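Local coordinates for protein putative nudix hydrolase family member (Chromobacterium violaceum, PDB 3F13) that probably acts as a magnesium-dependent hydrolase of the Nudix family, whose members typically cleave nucleoside diphosphates linked to another moiety, at residues B[40-45]-B[58-63]. Residues are numbered along the deposited sequence; the frame is centred on the assembly and turned at random.
Sequences NLPGGK and REIREE
Glu63 reaches from the helix to the backbone of Gly43, where Gly43 N donates to OE1 on its syn side (3.1 Å), 26° out of the carboxylate plane. Beyond CG the chain runs extended, long enough to bring both oxygens to this glycine; OE2 lies 2.7 Å from Gly43 O. A second polar link joins Arg58 to the end of the strand: NH2 donates to Lys45 O (3.1 Å), which sits at the guanidinium edge, almost in its plane. A bend at chi3 (62°) turns the group this way, while NH1 and Glu59 OE2 form a salt bridge (3.1 Å) whose hydrogen bond is weak and NE pairs with Glu50; Lys45 O, Glu59 and Glu50 together hold the guanidinium.

Close packing brings the backbones together, with Gly43 CA and Glu59 CA 5.6 Å apart. The Glu59 carboxylate lies against Gly44, OE2 being 3.7 Å from Gly44 CA; a side chain pointing from Gly44 toward the helix would collide with it. The apolar part is small and tight: buried Ile60 sets CD1 against the equally buried Pro42 ring (CB, 3.4 Å), and also meets Ala21 of strand 16-25.

The Nudix box, GX5EX7REUXEEXGU, starts at Gly44, just after Gly43, and includes Arg58, Glu59 and Glu63; its REUXEE glutamates typically bind magnesium. Here its helix is pinned to the strand preceding it across a six-residue connection.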
ATOM      1  N   ASN B  40     -12.386   3.293 -17.860  1.00 32.61           N
ATOM      2  CA  ASN B  40     -11.431   2.278 -17.520  1.00 31.30           C
ATOM      3  C   ASN B  40     -11.061   2.421 -16.060  1.00 30.21           C
ATOM      4  O   ASN B  40     -11.264   3.493 -15.444  1.00 29.22           O
ATOM      5  CB  ASN B  40     -10.182   2.437 -18.357  1.00 32.49           C
ATOM      6  CG  ASN B  40      -9.473   1.124 -18.607  1.00 34.21           C
ATOM      7  OD1 ASN B  40      -9.746   0.086 -17.972  1.00 33.06           O
ATOM      8  ND2 ASN B  40      -8.523   1.161 -19.547  1.00 38.19           N
ATOM      9  N   LEU B  41     -10.525   1.351 -15.492  1.00 28.52           N
ATOM     10  CA  LEU B  41      -9.949   1.468 -14.146  1.00 27.85           C
ATOM     11  C   LEU B  41      -8.763   2.443 -14.130  1.00 27.35           C
ATOM     12  O   LEU B  41      -7.973   2.484 -15.053  1.00 28.85           O
ATOM     13  CB  LEU B  41      -9.464   0.113 -13.700  1.00 27.27           C
ATOM     14  CG  LEU B  41     -10.568  -0.887 -13.418  1.00 26.32           C
ATOM     15  CD1 LEU B  41      -9.822  -2.197 -13.252  1.00 27.38           C
ATOM     16  CD2 LEU B  41     -11.430  -0.579 -12.167  1.00 28.33           C
ATOM     17  N   PRO B  42      -8.634   3.223 -13.057  1.00 27.56           N
ATOM     18  CA  PRO B  42      -7.544   4.202 -12.959  1.00 26.96           C
ATOM     19  C   PRO B  42      -6.159   3.529 -12.964  1.00 27.21           C
ATOM     20  O   PRO B  42      -6.035   2.399 -12.559  1.00 27.33           O
ATOM     21  CB  PRO B  42      -7.782   4.881 -11.608  1.00 27.68           C
ATOM     22  CG  PRO B  42      -8.941   4.171 -10.948  1.00 28.54           C
ATOM     23  CD  PRO B  42      -9.558   3.236 -11.915  1.00 27.17           C
ATOM     24  N   GLY B  43      -5.115   4.232 -13.402  1.00 28.05           N
ATOM     25  CA  GLY B  43      -3.794   3.631 -13.389  1.00 28.64           C
ATOM     26  C   GLY B  43      -2.979   4.189 -14.526  1.00 29.80           C
ATOM     27  O   GLY B  43      -3.407   5.164 -15.165  1.00 30.94           O
ATOM     28  N   GLY B  44      -1.829   3.584 -14.799  1.00 29.07           N
ATOM     29  CA  GLY B  44      -0.984   4.061 -15.903  1.00 29.89           C
ATOM     30  C   GLY B  44       0.328   3.319 -16.029  1.00 29.73           C
ATOM     31  O   GLY B  44       0.580   2.368 -15.332  1.00 28.16           O
ATOM     32  N   LYS B  45       1.187   3.777 -16.928  1.00 28.70           N
ATOM     33  CA  LYS B  45       2.430   3.111 -17.143  1.00 29.79           C
ATOM     34  C   LYS B  45       3.474   3.514 -16.106  1.00 29.74           C
ATOM     35  O   LYS B  45       3.559   4.685 -15.706  1.00 30.06           O
ATOM     36  CB  LYS B  45       2.933   3.421 -18.551  1.00 30.49           C
ATOM     37  CG  LYS B  45       3.970   2.450 -19.046  1.00 35.10           C
ATOM     38  CD  LYS B  45       4.500   2.886 -20.423  1.00 41.21           C
ATOM     39  CE  LYS B  45       5.839   2.249 -20.693  1.00 43.47           C
ATOM     40  NZ  LYS B  45       5.963   1.916 -22.155  1.00 50.30           N
ATOM     41  N   ARG B  58       1.306   7.488  -7.680  1.00 26.60           N
ATOM     42  CA  ARG B  58       1.492   8.691  -8.473  1.00 27.59           C
ATOM     43  C   ARG B  58       0.303   8.895  -9.415  1.00 28.40           C
ATOM     44  O   ARG B  58      -0.312   9.968  -9.469  1.00 30.01           O
ATOM     45  CB  ARG B  58       2.795   8.572  -9.263  1.00 28.34           C
ATOM     46  CG  ARG B  58       2.979   9.600 -10.400  1.00 29.89           C
ATOM     47  CD  ARG B  58       4.355   9.447 -11.070  1.00 33.45           C
ATOM     48  NE  ARG B  58       4.578   8.144 -11.720  1.00 33.97           N
ATOM     49  CZ  ARG B  58       4.020   7.789 -12.872  1.00 35.56           C
ATOM     50  NH1 ARG B  58       3.195   8.636 -13.492  1.00 36.98           N
ATOM     51  NH2 ARG B  58       4.259   6.587 -13.400  1.00 38.15           N
ATOM     52  N   GLU B  59      -0.055   7.854 -10.149  1.00 28.50           N
ATOM     53  CA  GLU B  59      -1.089   8.009 -11.173  1.00 28.93           C
ATOM     54  C   GLU B  59      -2.495   8.223 -10.621  1.00 29.94           C
ATOM     55  O   GLU B  59      -3.290   9.002 -11.184  1.00 29.53           O
ATOM     56  CB  GLU B  59      -1.018   6.834 -12.140  1.00 29.00           C
ATOM     57  CG  GLU B  59       0.285   6.842 -12.936  1.00 33.89           C
ATOM     58  CD  GLU B  59       0.125   7.330 -14.380  1.00 43.66           C
ATOM     59  OE1 GLU B  59      -0.931   7.933 -14.699  1.00 46.96           O
ATOM     60  OE2 GLU B  59       1.067   7.097 -15.197  1.00 48.10           O
ATOM     61  N   ILE B  60      -2.844   7.509  -9.552  1.00 28.13           N
ATOM     62  CA  ILE B  60      -4.141   7.732  -8.957  1.00 29.01           C
ATOM     63  C   ILE B  60      -4.233   9.196  -8.509  1.00 29.67           C
ATOM     64  O   ILE B  60      -5.252   9.848  -8.734  1.00 29.85           O
ATOM     65  CB  ILE B  60      -4.410   6.812  -7.783  1.00 30.03           C
ATOM     66  CG1 ILE B  60      -4.541   5.352  -8.244  1.00 31.37           C
ATOM     67  CG2 ILE B  60      -5.678   7.260  -7.006  1.00 28.31           C
ATOM     68  CD1 ILE B  60      -5.073   5.175  -9.596  1.00 34.70           C
ATOM     69  N   ARG B  61      -3.184   9.705  -7.865  1.00 29.27           N
ATOM     70  CA  ARG B  61      -3.192  11.116  -7.435  1.00 32.01           C
ATOM     71  C   ARG B  61      -3.395  12.026  -8.643  1.00 32.28           C
ATOM     72  O   ARG B  61      -4.268  12.896  -8.639  1.00 33.81           O
ATOM     73  CB  ARG B  61      -1.914  11.505  -6.688  1.00 31.78           C
ATOM     74  CG  ARG B  61      -2.131  12.814  -5.918  1.00 32.88           C
ATOM     75  CD  ARG B  61      -0.904  13.220  -5.167  1.00 32.06           C
ATOM     76  NE  ARG B  61      -1.177  14.459  -4.448  1.00 37.17           N
ATOM     77  CZ  ARG B  61      -0.235  15.301  -4.036  1.00 36.54           C
ATOM     78  NH1 ARG B  61       1.046  15.035  -4.265  1.00 36.28           N
ATOM     79  NH2 ARG B  61      -0.588  16.404  -3.404  1.00 40.73           N
ATOM     80  N   GLU B  62      -2.598  11.824  -9.689  1.00 34.68           N
ATOM     81  CA  GLU B  62      -2.706  12.627 -10.919  1.00 35.73           C
ATOM     82  C   GLU B  62      -4.135  12.630 -11.461  1.00 36.15           C
ATOM     83  O   GLU B  62      -4.704  13.690 -11.768  1.00 36.28           O
ATOM     84  CB  GLU B  62      -1.773  12.064 -11.990  1.00 36.71           C
ATOM     85  CG  GLU B  62      -1.217  13.108 -12.961  1.00 41.19           C
ATOM     86  CD  GLU B  62      -2.101  13.345 -14.150  1.00 45.41           C
ATOM     87  OE1 GLU B  62      -3.193  12.735 -14.233  1.00 47.65           O
ATOM     88  OE2 GLU B  62      -1.697  14.152 -15.014  1.00 48.50           O
ATOM     89  N   GLU B  63      -4.725  11.438 -11.570  1.00 35.41           N
ATOM     90  CA  GLU B  63      -6.026  11.281 -12.257  1.00 35.61           C
ATOM     91  C   GLU B  63      -7.257  11.674 -11.433  1.00 35.06           C
ATOM     92  O   GLU B  63      -8.259  12.155 -11.996  1.00 36.38           O
ATOM     93  CB  GLU B  63      -6.165   9.844 -12.815  1.00 34.74           C
ATOM     94  CG  GLU B  63      -5.020   9.529 -13.761  1.00 38.29           C
ATOM     95  CD  GLU B  63      -4.909   8.082 -14.202  1.00 44.16           C
ATOM     96  OE1 GLU B  63      -5.792   7.252 -13.851  1.00 43.43           O
ATOM     97  OE2 GLU B  63      -3.913   7.779 -14.917  1.00 43.48           O
TER